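Local coordinates for protein cytidylyltransferase (PDB 6OEW) that probably transfers a cytidylyl group from CTP to an acceptor in a magnesium-dependent reaction, as a nucleotidyltransferase with a GT-A type fold, at residues A[66-71]-A[76-81]; A[196-201]-A[238-243]; A[160-165]-A[173-178]. All blocks are in the same frame, centred on the assembly; numbering follows the deposited sequence.

Contact 1 of 3, residues A[66-71]-A[76-81]; sequences KTEEIA and VSVFRG
The methyl of Ala71 meets two valines of the segment 76-81 at once: its CB is 3.4 Å from Val78 CG2, closer than usual van der Waals contact, while Val76 CG2 touches the same methyl less tightly. With CG1 of Val78 anti to the backbone N (chi1 180°), CG2 is left beside that N, anti to the carbonyl carbon, and is the branch facing Ala71. A backbone bond runs close by, from Val76 N to Ala71 O at 3.2 Å. This end is the compact one, and Ala71 is buried, its side chain also touching Val56.

The helix 65-73 and the strand 77-81 belong to the beta-alpha-beta unit that begins with strand 54-59. Their short axes run nearly antiparallel, 163° apart, and approach to 8.3 Å. Strand 77-81 is an outermost strand of the main sheet, hydrogen-bonded along its length to 54-59.

Away from buried Ala71, toward Glu68 and Arg80, both partly exposed, the apolar packing gives way to a salt bridge. The extended Glu68 chain crosses the Arg80 chain at about a right angle, and Glu68 OE1 receives Arg80 NH1 at 2.7 Å nearly along its C-O axis. The bond is bent, with an N-H...O angle of 136°, and the carboxylate and guanidinium planes are strongly inclined to each other. Arg80 NH1 also forms a salt bridge with Asp65, whereas Arg80 NE is held by Thr59 O.

Contact 2 of 3, residues A[196-201]-A[238-243]; sequences KYRLTI and IQNQTI
Neither segment is regular helix or strand, and their backbones stay well apart: CA atoms come nearest at Arg198 and Asn240, 7.4 Å between the two CA atoms, and at Tyr197 and Ile238. The gap is bridged chiefly by the amide of Asn240. Its CG lies between the backbone N and the carbonyl carbon (chi1 59°), from where ND2 donates to Arg198 O at 2.9 Å with an N-H...O angle of 159°. Arg198 O lies in the amide plane, but the donor sits above the plane of the Arg198 carbonyl. Asn240 OD1 reaches the same residue through water: one molecule donates to Asn240 OD1 at 2.7 Å and accepts from Arg198 N at 2.9 Å. Both backbone polar atoms of Arg198 are thus tied to one side-chain amide. The aliphatic part of Arg198 lies alongside the amide, CB 3.5 Å from Asn240 ND2, while the guanidinium plane of Arg198 is nearly perpendicular to it.

A smaller apolar touch joins Tyr197 CD1 and Ile238 CD1 at 4.0 Å. The Arg198 side chain is about 8 Å both from that of Asp108, a magnesium-binding residue, and from the bound magnesium ion, so this edge of the contact lies beside the metal site without touching it. Asp206 of helix 204-214 also accepts from Asn240 ND2, Lys232 of helix 224-233 bonds Tyr197 OH, and Ile231 of that helix packs on both Tyr197 and Ile238.

Contact 3 of 3, residues A[160-165]-A[173-178]; sequences DSICRL and VPYVEE
A sulfur and a methyl branch from adjacent residues meet the Tyr175 ring in two different ways, with no hydrogen bond between the segments. Ile162 places CG2 over one face, 4.0 Å from the ring centroid and 13° off the normal, a CH-pi contact shifted toward the rim near Tyr175 CE1 and CZ. Cys163 comes instead at a slant: its SG is 5.0 Å from the centroid and 43° off the normal, an oblique sulfur-aromatic contact. The same sulfur is nearer the root of the tyrosine, at 3.8 Å from Tyr175 CB.

This is a junction between the end of helix 153-162 and the short helix 174-178. Ile162 ends helix 153-162, Cys163 is the first residue to leave helical backbone angles, and the chain then passes through helix 166-171 before helix 174-178 brings Tyr175 back. Because CG of Tyr175 is anti to its own N (chi1 -175°), the ring projects from its helix to the turn at the end of 153-162, crossing the Ile162 side chain at about a right angle. Glu168 of the intervening helix touches both Cys163 and Tyr175, and Arg169 donates to Cys163 O while also forming a salt bridge with Asp160. Lys182 and Phe183 in a following loop also touch Tyr175.

Contacts 1 and 2 are surface contacts and contact 3 is partly buried; none is a core contact. They share no helix or strand, do not touch, and follow one another along the chain in the order 1, 3, 2, with centres 26 to 30 Å apart. Contact 1 belongs to an edge of the main sheet and combines apolar packing with a charged pair. Contact 3 joins two helices separated by a third, 166-171, through CH-pi, sulfur-aromatic and apolar touches, with no hydrogen bond. Contact 2 links two irregular loops with 36 residues between them and relies on amide and water bonds to backbone atoms; of the three, it alone comes near the magnesium site, through Arg198.

Contact 1 of 3, residues A[66-71]-A[76-81]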
ATOM      1  N   LYS A  66       2.957  19.009  -2.700  1.00 35.29           N
ATOM      2  CA  LYS A  66       3.734  18.174  -3.608  1.00 34.63           C
ATOM      3  C   LYS A  66       3.037  16.838  -3.844  1.00 32.24           C
ATOM      4  O   LYS A  66       2.944  16.374  -4.985  1.00 32.75           O
ATOM      5  CB  LYS A  66       5.142  17.970  -3.047  1.00 39.84           C
ATOM      6  CG  LYS A  66       6.080  17.199  -3.968  1.00 49.23           C
ATOM      7  CD  LYS A  66       6.236  17.912  -5.294  1.00 56.76           C
ATOM      8  CE  LYS A  66       7.103  17.110  -6.245  1.00 71.68           C
ATOM      9  NZ  LYS A  66       6.994  17.598  -7.650  1.00 82.29           N
ATOM     10  N   THR A  67       2.536  16.214  -2.773  1.00 32.57           N
ATOM     11  CA  THR A  67       1.788  14.956  -2.893  1.00 27.34           C
ATOM     12  C   THR A  67       0.546  15.138  -3.753  1.00 32.28           C
ATOM     13  O   THR A  67       0.269  14.321  -4.648  1.00 33.20           O
ATOM     14  CB  THR A  67       1.422  14.450  -1.488  1.00 25.60           C
ATOM     15  OG1 THR A  67       2.575  14.588  -0.630  1.00 28.22           O
ATOM     16  CG2 THR A  67       0.975  12.956  -1.499  1.00 28.34           C
ATOM     17  N   GLU A  68      -0.216  16.204  -3.505  1.00 29.82           N
ATOM     18  CA  GLU A  68      -1.366  16.484  -4.356  1.00 33.10           C
ATOM     19  C   GLU A  68      -0.935  16.664  -5.810  1.00 32.27           C
ATOM     20  O   GLU A  68      -1.592  16.148  -6.729  1.00 33.23           O
ATOM     21  CB  GLU A  68      -2.109  17.718  -3.840  1.00 33.27           C
ATOM     22  CG  GLU A  68      -3.284  18.126  -4.699  1.00 30.82           C
ATOM     23  CD  GLU A  68      -3.922  19.412  -4.248  1.00 34.47           C
ATOM     24  OE1 GLU A  68      -3.452  20.005  -3.244  1.00 39.56           O
ATOM     25  OE2 GLU A  68      -4.890  19.842  -4.905  1.00 34.38           O
ATOM     26  N   GLU A  69       0.187  17.361  -6.035  1.00 30.94           N
ATOM     27  CA  GLU A  69       0.663  17.608  -7.395  1.00 35.77           C
ATOM     28  C   GLU A  69       0.987  16.302  -8.113  1.00 39.15           C
ATOM     29  O   GLU A  69       0.643  16.122  -9.292  1.00 39.34           O
ATOM     30  CB  GLU A  69       1.897  18.510  -7.379  1.00 33.98           C
ATOM     31  CG  GLU A  69       2.710  18.440  -8.675  1.00 43.54           C
ATOM     32  CD  GLU A  69       4.076  19.137  -8.581  1.00 58.65           C
ATOM     33  OE1 GLU A  69       4.224  20.080  -7.773  1.00 57.33           O
ATOM     34  OE2 GLU A  69       4.999  18.731  -9.319  1.00 67.28           O
ATOM     35  N   ILE A  70       1.666  15.389  -7.418  1.00 34.08           N
ATOM     36  CA  ILE A  70       2.022  14.105  -8.006  1.00 36.18           C
ATOM     37  C   ILE A  70       0.761  13.306  -8.332  1.00 32.86           C
ATOM     38  O   ILE A  70       0.624  12.760  -9.435  1.00 36.27           O
ATOM     39  CB  ILE A  70       2.965  13.336  -7.060  1.00 34.00           C
ATOM     40  CG1 ILE A  70       4.343  14.008  -6.989  1.00 35.75           C
ATOM     41  CG2 ILE A  70       3.089  11.856  -7.474  1.00 36.22           C
ATOM     42  CD1 ILE A  70       5.221  13.449  -5.880  1.00 34.73           C
ATOM     43  N   ALA A  71      -0.198  13.264  -7.398  1.00 28.46           N
ATOM     44  CA  ALA A  71      -1.442  12.548  -7.662  1.00 28.95           C
ATOM     45  C   ALA A  71      -2.182  13.150  -8.845  1.00 41.85           C
ATOM     46  O   ALA A  71      -2.721  12.420  -9.689  1.00 36.63           O
ATOM     47  CB  ALA A  71      -2.332  12.555  -6.418  1.00 28.11           C
ATOM     48  N   VAL A  76      -5.366  10.903 -10.581  1.00 38.91           N
ATOM     49  CA  VAL A  76      -6.129  10.236  -9.535  1.00 43.23           C
ATOM     50  C   VAL A  76      -6.668  11.297  -8.580  1.00 37.75           C
ATOM     51  O   VAL A  76      -6.248  12.456  -8.596  1.00 39.23           O
ATOM     52  CB  VAL A  76      -5.296   9.158  -8.803  1.00 45.31           C
ATOM     53  CG1 VAL A  76      -4.608   8.222  -9.819  1.00 41.88           C
ATOM     54  CG2 VAL A  76      -4.296   9.776  -7.948  1.00 35.71           C
ATOM     55  N   SER A  77      -7.655  10.910  -7.777  1.00 32.67           N
ATOM     56  CA  SER A  77      -8.251  11.872  -6.866  1.00 33.06           C
ATOM     57  C   SER A  77      -7.409  11.992  -5.612  1.00 29.80           C
ATOM     58  O   SER A  77      -6.559  11.147  -5.323  1.00 30.46           O
ATOM     59  CB  SER A  77      -9.677  11.460  -6.508  1.00 39.49           C
ATOM     60  OG  SER A  77     -10.456  11.376  -7.684  1.00 42.34           O
ATOM     61  N   VAL A  78      -7.641  13.078  -4.867  1.00 30.71           N
ATOM     62  CA  VAL A  78      -6.845  13.409  -3.697  1.00 26.50           C
ATOM     63  C   VAL A  78      -7.771  13.784  -2.557  1.00 30.54           C
ATOM     64  O   VAL A  78      -8.697  14.582  -2.740  1.00 35.81           O
ATOM     65  CB  VAL A  78      -5.896  14.594  -3.958  1.00 29.49           C
ATOM     66  CG1 VAL A  78      -5.096  14.889  -2.694  1.00 34.24           C
ATOM     67  CG2 VAL A  78      -4.967  14.294  -5.113  1.00 30.30           C
ATOM     68  N   PHE A  79      -7.492  13.247  -1.373  1.00 27.15           N
ATOM     69  CA  PHE A  79      -8.191  13.636  -0.159  1.00 27.49           C
ATOM     70  C   PHE A  79      -7.154  14.138   0.838  1.00 29.89           C
ATOM     71  O   PHE A  79      -6.169  13.449   1.108  1.00 31.38           O
ATOM     72  CB  PHE A  79      -8.987  12.472   0.449  1.00 28.81           C
ATOM     73  CG  PHE A  79      -9.712  12.874   1.680  1.00 31.24           C
ATOM     74  CD1 PHE A  79     -10.974  13.447   1.587  1.00 35.24           C
ATOM     75  CD2 PHE A  79      -9.111  12.774   2.926  1.00 33.23           C
ATOM     76  CE1 PHE A  79     -11.636  13.885   2.722  1.00 45.98           C
ATOM     77  CE2 PHE A  79      -9.768  13.222   4.072  1.00 38.08           C
ATOM     78  CZ  PHE A  79     -11.027  13.784   3.961  1.00 41.84           C
ATOM     79  N   ARG A  80      -7.367  15.337   1.361  1.00 30.85           N
ATOM     80  CA  ARG A  80      -6.427  15.966   2.280  1.00 31.64           C
ATOM     81  C   ARG A  80      -7.087  16.108   3.639  1.00 31.14           C
ATOM     82  O   ARG A  80      -8.082  16.834   3.785  1.00 33.82           O
ATOM     83  CB  ARG A  80      -5.972  17.311   1.721  1.00 31.54           C
ATOM     84  CG  ARG A  80      -5.371  17.113   0.325  1.00 33.60           C
ATOM     85  CD  ARG A  80      -4.575  18.310  -0.166  1.00 31.82           C
ATOM     86  NE  ARG A  80      -3.433  18.589   0.704  1.00 29.15           N
ATOM     87  CZ  ARG A  80      -2.493  19.503   0.440  1.00 36.10           C
ATOM     88  NH1 ARG A  80      -2.545  20.216  -0.687  1.00 32.24           N
ATOM     89  NH2 ARG A  80      -1.495  19.716   1.310  1.00 30.95           N
ATOM     90  N   GLY A  81      -6.529  15.429   4.633  1.00 34.42           N
ATOM     91  CA  GLY A  81      -7.133  15.368   5.959  1.00 32.52           C
ATOM     92  C   GLY A  81      -6.107  15.199   7.054  1.00 38.22           C
ATOM     93  O   GLY A  81      -4.978  15.704   6.948  1.00 34.07           O
TER

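Contact 2 of 3, residues A[196-201]-A[238-243]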
ATOM      1  N   LYS A 196      12.224 -12.472   3.217  1.00 46.63           N
ATOM      2  CA  LYS A 196      13.600 -12.001   3.410  1.00 48.44           C
ATOM      3  C   LYS A 196      13.947 -10.836   2.499  1.00 50.09           C
ATOM      4  O   LYS A 196      14.981 -10.189   2.715  1.00 56.47           O
ATOM      5  CB  LYS A 196      14.602 -13.137   3.176  1.00 52.75           C
ATOM      6  CG  LYS A 196      14.583 -13.685   1.748  1.00 54.31           C
ATOM      7  CD  LYS A 196      15.462 -14.924   1.580  1.00 61.63           C
ATOM      8  CE  LYS A 196      15.245 -15.549   0.208  1.00 69.43           C
ATOM      9  NZ  LYS A 196      16.122 -16.736  -0.027  1.00 80.48           N
ATOM     10  N   TYR A 197      13.119 -10.547   1.495  1.00 47.23           N
ATOM     11  CA  TYR A 197      13.366  -9.427   0.599  1.00 46.39           C
ATOM     12  C   TYR A 197      12.623  -8.190   1.083  1.00 43.01           C
ATOM     13  O   TYR A 197      11.455  -8.257   1.477  1.00 44.98           O
ATOM     14  CB  TYR A 197      12.952  -9.769  -0.831  1.00 42.54           C
ATOM     15  CG  TYR A 197      13.752 -10.906  -1.423  1.00 53.14           C
ATOM     16  CD1 TYR A 197      15.104 -10.746  -1.744  1.00 58.01           C
ATOM     17  CD2 TYR A 197      13.168 -12.143  -1.649  1.00 53.06           C
ATOM     18  CE1 TYR A 197      15.838 -11.802  -2.280  1.00 65.70           C
ATOM     19  CE2 TYR A 197      13.890 -13.197  -2.185  1.00 57.97           C
ATOM     20  CZ  TYR A 197      15.221 -13.023  -2.499  1.00 60.13           C
ATOM     21  OH  TYR A 197      15.937 -14.076  -3.031  1.00 62.52           O
ATOM     22  N   ARG A 198      13.304  -7.057   1.047  1.00 41.02           N
ATOM     23  CA  ARG A 198      12.731  -5.795   1.491  1.00 37.53           C
ATOM     24  C   ARG A 198      12.596  -4.872   0.290  1.00 41.75           C
ATOM     25  O   ARG A 198      13.596  -4.415  -0.263  1.00 42.46           O
ATOM     26  CB  ARG A 198      13.598  -5.151   2.566  1.00 38.64           C
ATOM     27  CG  ARG A 198      13.070  -3.788   2.989  1.00 37.09           C
ATOM     28  CD  ARG A 198      13.984  -3.174   4.066  1.00 52.14           C
ATOM     29  NE  ARG A 198      13.804  -3.839   5.353  1.00 57.96           N
ATOM     30  CZ  ARG A 198      12.858  -3.518   6.238  1.00 63.79           C
ATOM     31  NH1 ARG A 198      11.992  -2.531   5.986  1.00 46.84           N
ATOM     32  NH2 ARG A 198      12.776  -4.188   7.384  1.00 67.77           N
ATOM     33  N   LEU A 199      11.361  -4.596  -0.108  1.00 34.69           N
ATOM     34  CA  LEU A 199      11.106  -3.785  -1.290  1.00 39.60           C
ATOM     35  C   LEU A 199      10.237  -2.580  -0.948  1.00 39.17           C
ATOM     36  O   LEU A 199       9.547  -2.032  -1.812  1.00 34.94           O
ATOM     37  CB  LEU A 199      10.482  -4.652  -2.395  1.00 34.45           C
ATOM     38  CG  LEU A 199      11.424  -5.785  -2.842  1.00 36.83           C
ATOM     39  CD1 LEU A 199      10.756  -6.750  -3.813  1.00 41.64           C
ATOM     40  CD2 LEU A 199      12.705  -5.218  -3.446  1.00 42.85           C
ATOM     41  N   THR A 200      10.265  -2.154   0.303  1.00 35.90           N
ATOM     42  CA  THR A 200       9.648  -0.905   0.704  1.00 31.89           C
ATOM     43  C   THR A 200      10.740   0.163   0.768  1.00 32.42           C
ATOM     44  O   THR A 200      11.937  -0.151   0.700  1.00 36.93           O
ATOM     45  CB  THR A 200       8.934  -1.095   2.047  1.00 42.20           C
ATOM     46  OG1 THR A 200       8.295   0.120   2.442  1.00 60.39           O
ATOM     47  CG2 THR A 200       9.905  -1.564   3.095  1.00 33.72           C
ATOM     48  N   ILE A 201      10.334   1.431   0.802  1.00 32.17           N
ATOM     49  CA  ILE A 201      11.313   2.523   0.819  1.00 35.00           C
ATOM     50  C   ILE A 201      11.206   3.260   2.150  1.00 35.13           C
ATOM     51  O   ILE A 201      10.229   3.970   2.427  1.00 34.19           O
ATOM     52  CB  ILE A 201      11.161   3.472  -0.380  1.00 33.38           C
ATOM     53  CG1 ILE A 201      12.188   4.608  -0.257  1.00 35.81           C
ATOM     54  CG2 ILE A 201       9.708   3.988  -0.541  1.00 34.31           C
ATOM     55  CD1 ILE A 201      12.619   5.160  -1.572  1.00 39.63           C
ATOM     56  N   ILE A 238      20.139  -6.363  -4.458  1.00 51.60           N
ATOM     57  CA  ILE A 238      19.777  -6.115  -3.064  1.00 51.28           C
ATOM     58  C   ILE A 238      20.907  -5.324  -2.411  1.00 48.40           C
ATOM     59  O   ILE A 238      22.013  -5.841  -2.234  1.00 51.05           O
ATOM     60  CB  ILE A 238      19.503  -7.426  -2.316  1.00 54.71           C
ATOM     61  CG1 ILE A 238      18.321  -8.157  -2.957  1.00 47.02           C
ATOM     62  CG2 ILE A 238      19.165  -7.153  -0.867  1.00 47.49           C
ATOM     63  CD1 ILE A 238      17.033  -7.375  -2.848  1.00 44.09           C
ATOM     64  N   GLN A 239      20.625  -4.068  -2.054  1.00 47.94           N
ATOM     65  CA  GLN A 239      21.607  -3.168  -1.443  1.00 51.31           C
ATOM     66  C   GLN A 239      21.177  -2.686  -0.061  1.00 49.20           C
ATOM     67  O   GLN A 239      21.856  -1.834   0.531  1.00 47.88           O
ATOM     68  CB  GLN A 239      21.868  -1.960  -2.352  1.00 48.91           C
ATOM     69  CG  GLN A 239      22.733  -2.254  -3.568  1.00 61.70           C
ATOM     70  CD  GLN A 239      22.286  -1.488  -4.809  1.00 61.19           C
ATOM     71  OE1 GLN A 239      21.410  -1.941  -5.546  1.00 61.43           O
ATOM     72  NE2 GLN A 239      22.889  -0.329  -5.045  1.00 51.64           N
ATOM     73  N   ASN A 240      20.062  -3.201   0.461  1.00 49.16           N
ATOM     74  CA  ASN A 240      19.554  -2.848   1.782  1.00 49.80           C
ATOM     75  C   ASN A 240      19.662  -4.017   2.749  1.00 46.38           C
ATOM     76  O   ASN A 240      19.013  -4.024   3.799  1.00 45.83           O
ATOM     77  CB  ASN A 240      18.102  -2.375   1.690  1.00 41.78           C
ATOM     78  CG  ASN A 240      17.176  -3.443   1.088  1.00 40.97           C
ATOM     79  OD1 ASN A 240      17.606  -4.570   0.773  1.00 42.58           O
ATOM     80  ND2 ASN A 240      15.901  -3.093   0.936  1.00 38.74           N
ATOM     81  N   GLN A 241      20.480  -5.000   2.404  1.00 48.71           N
ATOM     82  CA  GLN A 241      20.635  -6.241   3.142  1.00 53.71           C
ATOM     83  C   GLN A 241      21.953  -6.844   2.687  1.00 53.89           C
ATOM     84  O   GLN A 241      22.300  -6.758   1.505  1.00 53.82           O
ATOM     85  CB  GLN A 241      19.466  -7.209   2.867  1.00 56.58           C
ATOM     86  CG  GLN A 241      19.514  -8.526   3.635  1.00 64.73           C
ATOM     87  CD  GLN A 241      19.356  -8.322   5.127  1.00 74.79           C
ATOM     88  OE1 GLN A 241      20.265  -8.612   5.903  1.00 80.17           O
ATOM     89  NE2 GLN A 241      18.197  -7.813   5.535  1.00 74.19           N
ATOM     90  N   THR A 242      22.690  -7.439   3.619  1.00 56.84           N
ATOM     91  CA  THR A 242      23.940  -8.082   3.242  1.00 60.16           C
ATOM     92  C   THR A 242      23.657  -9.316   2.388  1.00 63.61           C
ATOM     93  O   THR A 242      22.782 -10.124   2.717  1.00 60.31           O
ATOM     94  CB  THR A 242      24.742  -8.456   4.487  1.00 68.35           C
ATOM     95  OG1 THR A 242      24.956  -7.287   5.289  1.00 63.14           O
ATOM     96  CG2 THR A 242      26.076  -9.023   4.073  1.00 67.23           C
ATOM     97  N   ILE A 243      24.392  -9.448   1.279  1.00 69.00           N
ATOM     98  CA  ILE A 243      24.260 -10.561   0.340  1.00 71.23           C
ATOM     99  C   ILE A 243      25.347 -11.580   0.649  1.00 79.51           C
ATOM    100  O   ILE A 243      26.524 -11.216   0.780  1.00 81.76           O
ATOM    101  CB  ILE A 243      24.369 -10.073  -1.116  1.00 70.63           C
TER
HETATM  102  O   HOH W   1      16.196  -6.842   0.870  1.00 38.84           O

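Contact 3 of 3, residues A[160-165]-A[173-178]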
ATOM      1  N   ASP A 160     -12.937   2.958  14.473  1.00 40.98           N
ATOM      2  CA  ASP A 160     -13.096   4.354  14.889  1.00 47.57           C
ATOM      3  C   ASP A 160     -13.796   4.453  16.237  1.00 47.64           C
ATOM      4  O   ASP A 160     -13.420   5.271  17.085  1.00 42.94           O
ATOM      5  CB  ASP A 160     -13.873   5.133  13.828  1.00 46.56           C
ATOM      6  CG  ASP A 160     -14.131   6.564  14.227  1.00 50.93           C
ATOM      7  OD1 ASP A 160     -13.174   7.264  14.625  1.00 46.68           O
ATOM      8  OD2 ASP A 160     -15.296   6.993  14.135  1.00 50.20           O
ATOM      9  N   SER A 161     -14.811   3.612  16.461  1.00 45.58           N
ATOM     10  CA  SER A 161     -15.548   3.656  17.719  1.00 43.89           C
ATOM     11  C   SER A 161     -14.734   3.091  18.876  1.00 49.07           C
ATOM     12  O   SER A 161     -14.832   3.582  20.006  1.00 53.42           O
ATOM     13  CB  SER A 161     -16.860   2.884  17.581  1.00 47.65           C
ATOM     14  OG  SER A 161     -17.427   2.683  18.860  1.00 64.26           O
ATOM     15  N   ILE A 162     -13.926   2.067  18.614  1.00 47.82           N
ATOM     16  CA  ILE A 162     -13.245   1.327  19.673  1.00 50.47           C
ATOM     17  C   ILE A 162     -11.933   2.002  20.076  1.00 44.21           C
ATOM     18  O   ILE A 162     -11.619   2.106  21.261  1.00 45.98           O
ATOM     19  CB  ILE A 162     -12.990  -0.119  19.209  1.00 57.74           C
ATOM     20  CG1 ILE A 162     -14.244  -0.970  19.288  1.00 62.73           C
ATOM     21  CG2 ILE A 162     -11.858  -0.772  20.000  1.00 65.11           C
ATOM     22  CD1 ILE A 162     -13.992  -2.350  18.734  1.00 63.85           C
ATOM     23  N   CYS A 163     -11.123   2.412  19.103  1.00 42.29           N
ATOM     24  CA  CYS A 163      -9.714   2.719  19.349  1.00 43.21           C
ATOM     25  C   CYS A 163      -9.499   4.170  19.748  1.00 52.09           C
ATOM     26  O   CYS A 163      -9.877   5.090  19.014  1.00 51.72           O
ATOM     27  CB  CYS A 163      -8.877   2.415  18.119  1.00 39.54           C
ATOM     28  SG  CYS A 163      -8.959   0.699  17.635  1.00 44.86           S
ATOM     29  N   ARG A 164      -8.837   4.358  20.893  1.00 46.97           N
ATOM     30  CA  ARG A 164      -8.499   5.667  21.413  1.00 52.40           C
ATOM     31  C   ARG A 164      -6.998   5.906  21.501  1.00 55.43           C
ATOM     32  O   ARG A 164      -6.586   7.052  21.674  1.00 56.24           O
ATOM     33  CB  ARG A 164      -9.110   5.862  22.809  1.00 59.47           C
ATOM     34  CG  ARG A 164     -10.636   5.778  22.871  1.00 67.65           C
ATOM     35  CD  ARG A 164     -11.314   7.089  22.481  1.00 72.29           C
ATOM     36  NE  ARG A 164     -11.765   7.063  21.095  1.00 75.38           N
ATOM     37  CZ  ARG A 164     -12.893   6.481  20.691  1.00 79.27           C
ATOM     38  NH1 ARG A 164     -13.230   6.494  19.407  1.00 77.15           N
ATOM     39  NH2 ARG A 164     -13.683   5.881  21.571  1.00 77.57           N
ATOM     40  N   LEU A 165      -6.185   4.880  21.385  1.00 54.19           N
ATOM     41  CA  LEU A 165      -4.755   5.074  21.532  1.00 51.54           C
ATOM     42  C   LEU A 165      -4.171   5.714  20.275  1.00 48.39           C
ATOM     43  O   LEU A 165      -4.598   5.407  19.157  1.00 43.60           O
ATOM     44  CB  LEU A 165      -4.058   3.746  21.821  1.00 53.21           C
ATOM     45  CG  LEU A 165      -4.269   3.206  23.245  1.00 55.63           C
ATOM     46  CD1 LEU A 165      -3.688   1.811  23.371  1.00 62.57           C
ATOM     47  CD2 LEU A 165      -3.652   4.132  24.298  1.00 52.40           C
ATOM     48  N   VAL A 173      -4.847  -0.712  11.786  1.00 36.55           N
ATOM     49  CA  VAL A 173      -5.051  -2.150  11.951  1.00 38.13           C
ATOM     50  C   VAL A 173      -4.591  -2.774  13.269  1.00 39.75           C
ATOM     51  O   VAL A 173      -5.027  -3.901  13.535  1.00 43.12           O
ATOM     52  CB  VAL A 173      -4.375  -2.917  10.807  1.00 35.09           C
ATOM     53  CG1 VAL A 173      -4.909  -2.455   9.482  1.00 32.91           C
ATOM     54  CG2 VAL A 173      -2.851  -2.774  10.923  1.00 34.99           C
ATOM     55  N   PRO A 174      -3.743  -2.149  14.120  1.00 42.25           N
ATOM     56  CA  PRO A 174      -3.170  -2.920  15.241  1.00 42.93           C
ATOM     57  C   PRO A 174      -4.186  -3.632  16.113  1.00 46.47           C
ATOM     58  O   PRO A 174      -3.920  -4.753  16.562  1.00 50.30           O
ATOM     59  CB  PRO A 174      -2.419  -1.850  16.050  1.00 46.71           C
ATOM     60  CG  PRO A 174      -2.023  -0.890  15.065  1.00 52.30           C
ATOM     61  CD  PRO A 174      -3.170  -0.785  14.126  1.00 43.37           C
ATOM     62  N   TYR A 175      -5.330  -3.011  16.390  1.00 42.04           N
ATOM     63  CA  TYR A 175      -6.315  -3.685  17.226  1.00 38.45           C
ATOM     64  C   TYR A 175      -6.828  -4.955  16.551  1.00 42.23           C
ATOM     65  O   TYR A 175      -7.099  -5.951  17.232  1.00 43.68           O
ATOM     66  CB  TYR A 175      -7.475  -2.749  17.564  1.00 35.38           C
ATOM     67  CG  TYR A 175      -8.478  -3.360  18.523  1.00 39.56           C
ATOM     68  CD1 TYR A 175      -8.371  -3.162  19.891  1.00 44.00           C
ATOM     69  CD2 TYR A 175      -9.525  -4.164  18.053  1.00 42.56           C
ATOM     70  CE1 TYR A 175      -9.284  -3.721  20.779  1.00 48.87           C
ATOM     71  CE2 TYR A 175     -10.438  -4.730  18.935  1.00 44.52           C
ATOM     72  CZ  TYR A 175     -10.313  -4.510  20.283  1.00 49.31           C
ATOM     73  OH  TYR A 175     -11.215  -5.070  21.146  1.00 46.83           O
ATOM     74  N   VAL A 176      -6.963  -4.945  15.217  1.00 41.51           N
ATOM     75  CA  VAL A 176      -7.408  -6.155  14.513  1.00 35.25           C
ATOM     76  C   VAL A 176      -6.357  -7.246  14.645  1.00 42.00           C
ATOM     77  O   VAL A 176      -6.659  -8.386  15.022  1.00 39.43           O
ATOM     78  CB  VAL A 176      -7.715  -5.857  13.034  1.00 33.83           C
ATOM     79  CG1 VAL A 176      -7.958  -7.185  12.261  1.00 39.26           C
ATOM     80  CG2 VAL A 176      -8.931  -4.963  12.902  1.00 40.18           C
ATOM     81  N   GLU A 177      -5.100  -6.892  14.385  1.00 44.17           N
ATOM     82  CA  GLU A 177      -4.016  -7.868  14.388  1.00 50.84           C
ATOM     83  C   GLU A 177      -3.821  -8.519  15.751  1.00 50.78           C
ATOM     84  O   GLU A 177      -3.454  -9.695  15.825  1.00 51.62           O
ATOM     85  CB  GLU A 177      -2.724  -7.190  13.924  1.00 54.89           C
ATOM     86  CG  GLU A 177      -2.829  -6.677  12.496  1.00 55.76           C
ATOM     87  CD  GLU A 177      -1.483  -6.415  11.872  1.00 51.28           C
ATOM     88  OE1 GLU A 177      -0.589  -5.955  12.604  1.00 45.07           O
ATOM     89  OE2 GLU A 177      -1.322  -6.671  10.650  1.00 40.28           O
ATOM     90  N   GLU A 178      -4.043  -7.786  16.836  1.00 46.67           N
ATOM     91  CA  GLU A 178      -3.848  -8.351  18.165  1.00 48.43           C
ATOM     92  C   GLU A 178      -5.125  -8.924  18.764  1.00 44.20           C
ATOM     93  O   GLU A 178      -5.091  -9.430  19.890  1.00 50.91           O
ATOM     94  CB  GLU A 178      -3.257  -7.297  19.099  1.00 56.93           C
ATOM     95  CG  GLU A 178      -1.977  -6.675  18.586  1.00 68.23           C
ATOM     96  CD  GLU A 178      -0.863  -7.693  18.405  1.00 77.48           C
ATOM     97  OE1 GLU A 178      -0.543  -8.402  19.386  1.00 82.23           O
ATOM     98  OE2 GLU A 178      -0.317  -7.788  17.281  1.00 76.66           O
TER